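Local atomic coordinates of helix-turn-helix domain-containing protein (Shewanella amazonensis SB2B, PDB entry 3KE2), a protein that is of unknown function but carries a winged helix-turn-helix domain and so probably binds DNA. Residues A[26-36]-A[75-83]. Sequence-based numbering, arbitrary orientation. Where two conformers were deposited one is given.
With NO3 (nitrate ion), chain D.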
ATOM      1  N   ALA A  26      -1.027  -8.759   7.321  1.00 17.84           N
ATOM      2  CA  ALA A  26       0.390  -8.677   7.537  1.00 17.97           C
ATOM      3  C   ALA A  26       0.679  -8.369   8.997  1.00 17.82           C
ATOM      4  O   ALA A  26       1.632  -8.892   9.557  1.00 18.47           O
ATOM      5  CB  ALA A  26       0.994  -7.613   6.629  1.00 18.23           C
ATOM      6  N   HIS A  27      -0.122  -7.509   9.611  1.00 17.61           N
ATOM      7  CA  HIS A  27       0.068  -7.169  11.036  1.00 17.76           C
ATOM      8  C   HIS A  27      -0.187  -8.410  11.893  1.00 17.45           C
ATOM      9  O   HIS A  27       0.608  -8.730  12.754  1.00 17.56           O
ATOM     10  CB  HIS A  27      -0.838  -5.982  11.416  1.00 17.79           C
ATOM     11  CG  HIS A  27      -0.880  -5.653  12.878  1.00 18.48           C
ATOM     12  ND1 HIS A  27      -0.003  -4.763  13.471  1.00 20.51           N
ATOM     13  CD2 HIS A  27      -1.745  -6.035  13.851  1.00 19.24           C
ATOM     14  CE1 HIS A  27      -0.308  -4.637  14.754  1.00 20.64           C
ATOM     15  NE2 HIS A  27      -1.363  -5.396  15.010  1.00 21.03           N
ATOM     16  N   LEU A  28      -1.281  -9.122  11.629  1.00 17.72           N
ATOM     17  CA  LEU A  28      -1.596 -10.326  12.376  1.00 17.95           C
ATOM     18  C   LEU A  28      -0.463 -11.357  12.285  1.00 18.86           C
ATOM     19  O   LEU A  28       0.000 -11.871  13.298  1.00 18.72           O
ATOM     20  CB  LEU A  28      -2.882 -10.935  11.862  1.00 17.69           C
ATOM     21  CG  LEU A  28      -4.176 -10.191  12.176  1.00 16.03           C
ATOM     22  CD1 LEU A  28      -5.308 -10.960  11.533  1.00 13.10           C
ATOM     23  CD2 LEU A  28      -4.407 -10.012  13.686  1.00 10.98           C
HETATM   24  N   MSE A  29      -0.000 -11.603  11.059  1.00 19.66           N
HETATM   25  CA  MSE A  29       1.070 -12.556  10.778  1.00 20.32           C
HETATM   26  C   MSE A  29       2.379 -12.191  11.422  1.00 21.13           C
HETATM   27  O   MSE A  29       3.180 -13.053  11.754  1.00 21.77           O
HETATM   28  CB  MSE A  29       1.295 -12.625   9.277  1.00 20.48           C
HETATM   29  CG  MSE A  29       0.137 -13.175   8.539  1.00 19.97           C
HETATM   30 SE   MSE A  29       0.412 -13.024   6.660  0.75 24.34          SE
HETATM   31  CE  MSE A  29      -1.253 -13.640   6.131  1.00  9.93           C
ATOM     32  N   ASP A  30       2.588 -10.910  11.629  1.00 22.12           N
ATOM     33  CA  ASP A  30       3.828 -10.445  12.188  1.00 22.85           C
ATOM     34  C   ASP A  30       3.854 -10.558  13.710  1.00 23.50           C
ATOM     35  O   ASP A  30       4.926 -10.681  14.286  1.00 24.56           O
ATOM     36  CB  ASP A  30       4.042  -8.978  11.772  1.00 23.02           C
ATOM     37  CG  ASP A  30       5.519  -8.574  11.712  1.00 23.72           C
ATOM     38  OD1 ASP A  30       6.340  -9.340  11.153  1.00 23.58           O
ATOM     39  OD2 ASP A  30       5.837  -7.446  12.155  1.00 25.51           O
ATOM     40  N   ASP A  31       2.701 -10.515  14.374  1.00 23.87           N
ATOM     41  CA  ASP A  31       2.677 -10.568  15.860  1.00 24.19           C
ATOM     42  C   ASP A  31       2.458 -11.977  16.453  1.00 22.63           C
ATOM     43  O   ASP A  31       2.647 -12.166  17.648  1.00 22.98           O
ATOM     44  CB  ASP A  31       1.629  -9.575  16.430  1.00 25.14           C
ATOM     45  CG  ASP A  31       1.866  -8.071  15.961  1.00 29.65           C
ATOM     46  OD1 ASP A  31       2.667  -7.778  15.007  1.00 32.99           O
ATOM     47  OD2 ASP A  31       1.211  -7.170  16.553  1.00 34.97           O
ATOM     48  N   ALA A  32       2.076 -12.938  15.614  1.00 21.18           N
ATOM     49  CA  ALA A  32       1.837 -14.330  16.009  1.00 20.37           C
ATOM     50  C   ALA A  32       2.014 -15.297  14.810  1.00 20.00           C
ATOM     51  O   ALA A  32       1.918 -14.893  13.655  1.00 19.61           O
ATOM     52  CB  ALA A  32       0.446 -14.484  16.605  1.00 19.24           C
ATOM     53  N   ARG A  33       2.264 -16.571  15.098  1.00 19.53           N
ATOM     54  CA  ARG A  33       2.405 -17.572  14.062  1.00 19.42           C
ATOM     55  C   ARG A  33       1.040 -18.022  13.602  1.00 18.65           C
ATOM     56  O   ARG A  33       0.303 -18.652  14.357  1.00 18.30           O
ATOM     57  CB  ARG A  33       3.187 -18.777  14.553  1.00 19.91           C
ATOM     58  CG  ARG A  33       4.571 -18.392  14.926  1.00 22.24           C
ATOM     59  CD  ARG A  33       5.499 -19.561  15.101  1.00 24.17           C
ATOM     60  NE  ARG A  33       6.836 -19.040  15.363  1.00 26.65           N
ATOM     61  CZ  ARG A  33       7.931 -19.781  15.513  1.00 29.54           C
ATOM     62  NH1 ARG A  33       7.888 -21.114  15.420  1.00 30.17           N
ATOM     63  NH2 ARG A  33       9.091 -19.178  15.749  1.00 30.79           N
ATOM     64  N   HIS A  34       0.729 -17.697  12.352  1.00 17.44           N
ATOM     65  CA  HIS A  34      -0.525 -18.034  11.751  1.00 16.85           C
ATOM     66  C   HIS A  34      -0.385 -18.757  10.459  1.00 16.70           C
ATOM     67  O   HIS A  34       0.627 -18.609   9.762  1.00 16.63           O
ATOM     68  CB  HIS A  34      -1.302 -16.778  11.356  1.00 16.27           C
ATOM     69  CG  HIS A  34      -2.026 -16.130  12.475  1.00 15.48           C
ATOM     70  ND1 HIS A  34      -3.218 -16.611  12.953  1.00 14.51           N
ATOM     71  CD2 HIS A  34      -1.765 -15.003  13.174  1.00 16.08           C
ATOM     72  CE1 HIS A  34      -3.642 -15.831  13.928  1.00 15.48           C
ATOM     73  NE2 HIS A  34      -2.779 -14.845  14.082  1.00 14.95           N
ATOM     74  N   ASN A  35      -1.445 -19.508  10.140  1.00 15.95           N
ATOM     75  CA  ASN A  35      -1.605 -20.143   8.843  1.00 15.61           C
ATOM     76  C   ASN A  35      -3.049 -19.852   8.368  1.00 15.27           C
ATOM     77  O   ASN A  35      -3.773 -19.111   9.010  1.00 15.14           O
ATOM     78  CB  ASN A  35      -1.217 -21.626   8.848  1.00 15.78           C
ATOM     79  CG  ASN A  35      -2.014 -22.453   9.799  1.00 15.01           C
ATOM     80  OD1 ASN A  35      -3.109 -22.105  10.206  1.00 14.45           O
ATOM     81  ND2 ASN A  35      -1.461 -23.597  10.139  1.00 16.17           N
ATOM     82  N   LEU A  36      -3.451 -20.398   7.235  1.00 15.32           N
ATOM     83  CA  LEU A  36      -4.773 -20.106   6.697  1.00 15.26           C
ATOM     84  C   LEU A  36      -5.874 -20.502   7.672  1.00 15.26           C
ATOM     85  O   LEU A  36      -6.794 -19.742   7.926  1.00 15.31           O
ATOM     86  CB  LEU A  36      -4.956 -20.804   5.352  1.00 15.00           C
ATOM     87  CG  LEU A  36      -4.081 -20.292   4.211  1.00 15.01           C
ATOM     88  CD1 LEU A  36      -4.357 -21.097   2.970  1.00 13.74           C
ATOM     89  CD2 LEU A  36      -4.312 -18.791   3.922  1.00 14.59           C
ATOM     90  N   ALA A  75       2.533 -28.095  10.974  1.00 21.86           N
ATOM     91  CA  ALA A  75       1.835 -27.247  10.036  1.00 21.86           C
ATOM     92  C   ALA A  75       2.711 -26.000   9.954  1.00 21.47           C
ATOM     93  O   ALA A  75       3.333 -25.599  10.944  1.00 22.67           O
ATOM     94  CB  ALA A  75       0.410 -26.944  10.503  1.00 21.24           C
ATOM     95  N   GLY A  76       2.815 -25.392   8.803  1.00 20.45           N
ATOM     96  CA  GLY A  76       3.675 -24.236   8.724  1.00 20.14           C
ATOM     97  C   GLY A  76       2.994 -22.975   9.200  1.00 19.67           C
ATOM     98  O   GLY A  76       1.850 -22.998   9.635  1.00 19.99           O
ATOM     99  N   TYR A  77       3.705 -21.867   9.096  1.00 19.04           N
ATOM    100  CA  TYR A  77       3.158 -20.586   9.467  1.00 18.94           C
ATOM    101  C   TYR A  77       3.730 -19.528   8.542  1.00 18.30           C
ATOM    102  O   TYR A  77       4.792 -19.695   7.985  1.00 18.31           O
ATOM    103  CB  TYR A  77       3.462 -20.273  10.925  1.00 19.19           C
ATOM    104  CG  TYR A  77       4.925 -20.107  11.249  1.00 19.74           C
ATOM    105  CD1 TYR A  77       5.716 -21.199  11.618  1.00 20.39           C
ATOM    106  CD2 TYR A  77       5.517 -18.855  11.201  1.00 20.29           C
ATOM    107  CE1 TYR A  77       7.080 -21.035  11.909  1.00 20.30           C
ATOM    108  CE2 TYR A  77       6.861 -18.678  11.494  1.00 20.79           C
ATOM    109  CZ  TYR A  77       7.636 -19.766  11.853  1.00 20.99           C
ATOM    110  OH  TYR A  77       8.960 -19.550  12.151  1.00 21.25           O
ATOM    111  N   TYR A  78       2.993 -18.458   8.338  1.00 18.04           N
ATOM    112  CA  TYR A  78       3.458 -17.396   7.486  1.00 17.64           C
ATOM    113  C   TYR A  78       4.395 -16.458   8.234  1.00 17.67           C
ATOM    114  O   TYR A  78       4.259 -16.241   9.427  1.00 17.39           O
ATOM    115  CB  TYR A  78       2.273 -16.592   6.954  1.00 17.59           C
ATOM    116  CG  TYR A  78       1.370 -17.317   5.968  1.00 17.54           C
ATOM    117  CD1 TYR A  78       1.682 -17.357   4.613  1.00 16.39           C
ATOM    118  CD2 TYR A  78       0.171 -17.918   6.378  1.00 17.77           C
ATOM    119  CE1 TYR A  78       0.839 -17.989   3.699  1.00 16.12           C
ATOM    120  CE2 TYR A  78      -0.685 -18.575   5.450  1.00 16.80           C
ATOM    121  CZ  TYR A  78      -0.336 -18.594   4.118  1.00 17.01           C
ATOM    122  OH  TYR A  78      -1.145 -19.226   3.183  1.00 18.18           O
ATOM    123  N   ARG A  79       5.357 -15.919   7.511  1.00 18.21           N
ATOM    124  CA  ARG A  79       6.292 -14.953   8.042  1.00 19.00           C
ATOM    125  C   ARG A  79       6.539 -13.861   7.014  1.00 19.22           C
ATOM    126  O   ARG A  79       6.633 -14.147   5.816  1.00 20.26           O
ATOM    127  CB  ARG A  79       7.622 -15.588   8.400  1.00 19.02           C
ATOM    128  CG  ARG A  79       8.662 -14.573   8.851  1.00 20.76           C
ATOM    129  CD  ARG A  79       9.790 -15.242   9.584  1.00 24.72           C
ATOM    130  NE  ARG A  79      10.424 -16.223   8.725  1.00 28.90           N
ATOM    131  CZ  ARG A  79      11.121 -17.286   9.147  1.00 32.45           C
ATOM    132  NH1 ARG A  79      11.264 -17.587  10.441  1.00 32.87           N
ATOM    133  NH2 ARG A  79      11.637 -18.090   8.243  1.00 33.23           N
ATOM    134  N   ILE A  80       6.674 -12.624   7.483  1.00 18.89           N
ATOM    135  CA  ILE A  80       6.943 -11.505   6.619  1.00 18.61           C
ATOM    136  C   ILE A  80       8.443 -11.441   6.422  1.00 19.16           C
ATOM    137  O   ILE A  80       9.185 -11.220   7.392  1.00 18.73           O
ATOM    138  CB  ILE A  80       6.434 -10.194   7.246  1.00 18.51           C
ATOM    139  CG1 ILE A  80       4.928 -10.303   7.548  1.00 18.35           C
ATOM    140  CG2 ILE A  80       6.723  -9.022   6.353  1.00 17.62           C
ATOM    141  CD1 ILE A  80       4.100 -10.660   6.394  1.00 17.15           C
ATOM    142  N   ARG A  81       8.899 -11.677   5.181  1.00 19.62           N
ATOM    143  CA  ARG A  81      10.335 -11.623   4.852  0.50 19.62           C
ATOM    144  C   ARG A  81      10.760 -10.176   4.878  1.00 19.50           C
ATOM    145  O   ARG A  81      11.805  -9.840   5.425  1.00 19.99           O
ATOM    146  CB  ARG A  81      10.651 -12.240   3.485  0.50 19.84           C
ATOM    147  CG  ARG A  81      12.135 -12.090   3.058  0.50 20.72           C
ATOM    148  CD  ARG A  81      12.446 -12.715   1.681  0.50 21.34           C
ATOM    149  NE  ARG A  81      13.839 -12.483   1.279  0.50 21.34           N
ATOM    150  CZ  ARG A  81      14.840 -13.329   1.499  0.50 20.40           C
ATOM    151  NH1 ARG A  81      14.615 -14.483   2.107  0.50 20.13           N
ATOM    152  NH2 ARG A  81      16.063 -13.021   1.108  0.50 20.24           N
ATOM    153  N   THR A  82       9.947  -9.306   4.273  1.00 19.08           N
ATOM    154  CA  THR A  82      10.233  -7.856   4.287  1.00 18.22           C
ATOM    155  C   THR A  82       8.949  -7.083   4.081  1.00 17.89           C
ATOM    156  O   THR A  82       8.074  -7.530   3.341  1.00 17.60           O
ATOM    157  CB  THR A  82      11.222  -7.403   3.237  1.00 18.03           C
ATOM    158  OG1 THR A  82      11.569  -6.037   3.508  1.00 18.80           O
ATOM    159  CG2 THR A  82      10.636  -7.525   1.829  1.00 17.17           C
ATOM    160  N   TRP A  83       8.826  -5.952   4.774  1.00 17.49           N
ATOM    161  CA  TRP A  83       7.660  -5.087   4.617  1.00 17.18           C
ATOM    162  C   TRP A  83       7.830  -4.170   3.429  1.00 16.84           C
ATOM    163  O   TRP A  83       6.856  -3.601   2.939  1.00 16.60           O
ATOM    164  CB  TRP A  83       7.431  -4.229   5.849  1.00 17.24           C
ATOM    165  CG  TRP A  83       6.835  -4.962   6.963  1.00 17.51           C
ATOM    166  CD1 TRP A  83       7.483  -5.688   7.902  1.00 16.28           C
ATOM    167  CD2 TRP A  83       5.441  -5.027   7.286  1.00 17.65           C
ATOM    168  NE1 TRP A  83       6.582  -6.211   8.788  1.00 16.51           N
ATOM    169  CE2 TRP A  83       5.320  -5.830   8.429  1.00 16.88           C
ATOM    170  CE3 TRP A  83       4.282  -4.482   6.715  1.00 18.17           C
ATOM    171  CZ2 TRP A  83       4.094  -6.101   9.027  1.00 17.99           C
ATOM    172  CZ3 TRP A  83       3.048  -4.752   7.314  1.00 18.36           C
ATOM    173  CH2 TRP A  83       2.969  -5.562   8.456  1.00 18.55           C
TER
HETATM  174  N   NO3 D 117      -2.914 -23.750   6.281  1.00 35.47           N
HETATM  175  O1  NO3 D 117      -2.351 -22.648   5.654  1.00 36.08           O
HETATM  176  O2  NO3 D 117      -2.666 -25.028   5.780  1.00 34.66           O
HETATM  177  O3  NO3 D 117      -3.710 -23.546   7.407  1.00 35.80           O
HETATM  178  O   HOH W   1       2.080 -15.779  10.820  1.00 13.50           O
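Tyr78 N donates to His34 O over 2.8 Å, a nearly straight bond that ties the linker 32-35 to the wing strand 77-82 of a winged helix-turn-helix domain. The same linker joins helix 14-31 to helix 36-43, and strand 77-82 pairs antiparallel with strand 63-67 on its other edge. Water 1 links the same two residues a second time: it accepts from His34 N and lies 2.6 Å from Tyr78 O, with Ala32 O also within bonding distance. Asn35 ND2 reaches Gly76 O weakly at 3.4 Å. Asn35 is also the N-cap of helix 36-43, at whose start a nitrate, probably from the crystallisation liquor, accepts from Leu36 N through O1 and from Leu37 N.

On the outer side Arg33, extended from CG to NE, lies along one face of Tyr77. Its CD sits over the ring centre, 3.6 Å from the centroid, while the guanidinium lies flat over the CZ-OH end of the ring, its CZ 3.5 Å from Tyr77 OH, planes 13° apart. The edge of the Tyr78 ring meets Asn35 and Leu36 N, and Phe66 meets it edge-to-face. Met29, present as selenomethionine, runs alongside, its SE 5.2 Å from the Tyr78 centroid in an oblique Met-aromatic contact.

Helix 26-31 crosses strand 77-80 at 104°, with Ile80 packed against Ala26 and Met29. At the far end the NE1 edge of Trp83 faces the Asp30 carboxylate, OD2 3.7 Å from NE1, too long for a hydrogen bond, the planes 79° apart, and Trp83 CH2 rests 3.4 Å from Ala26 CB.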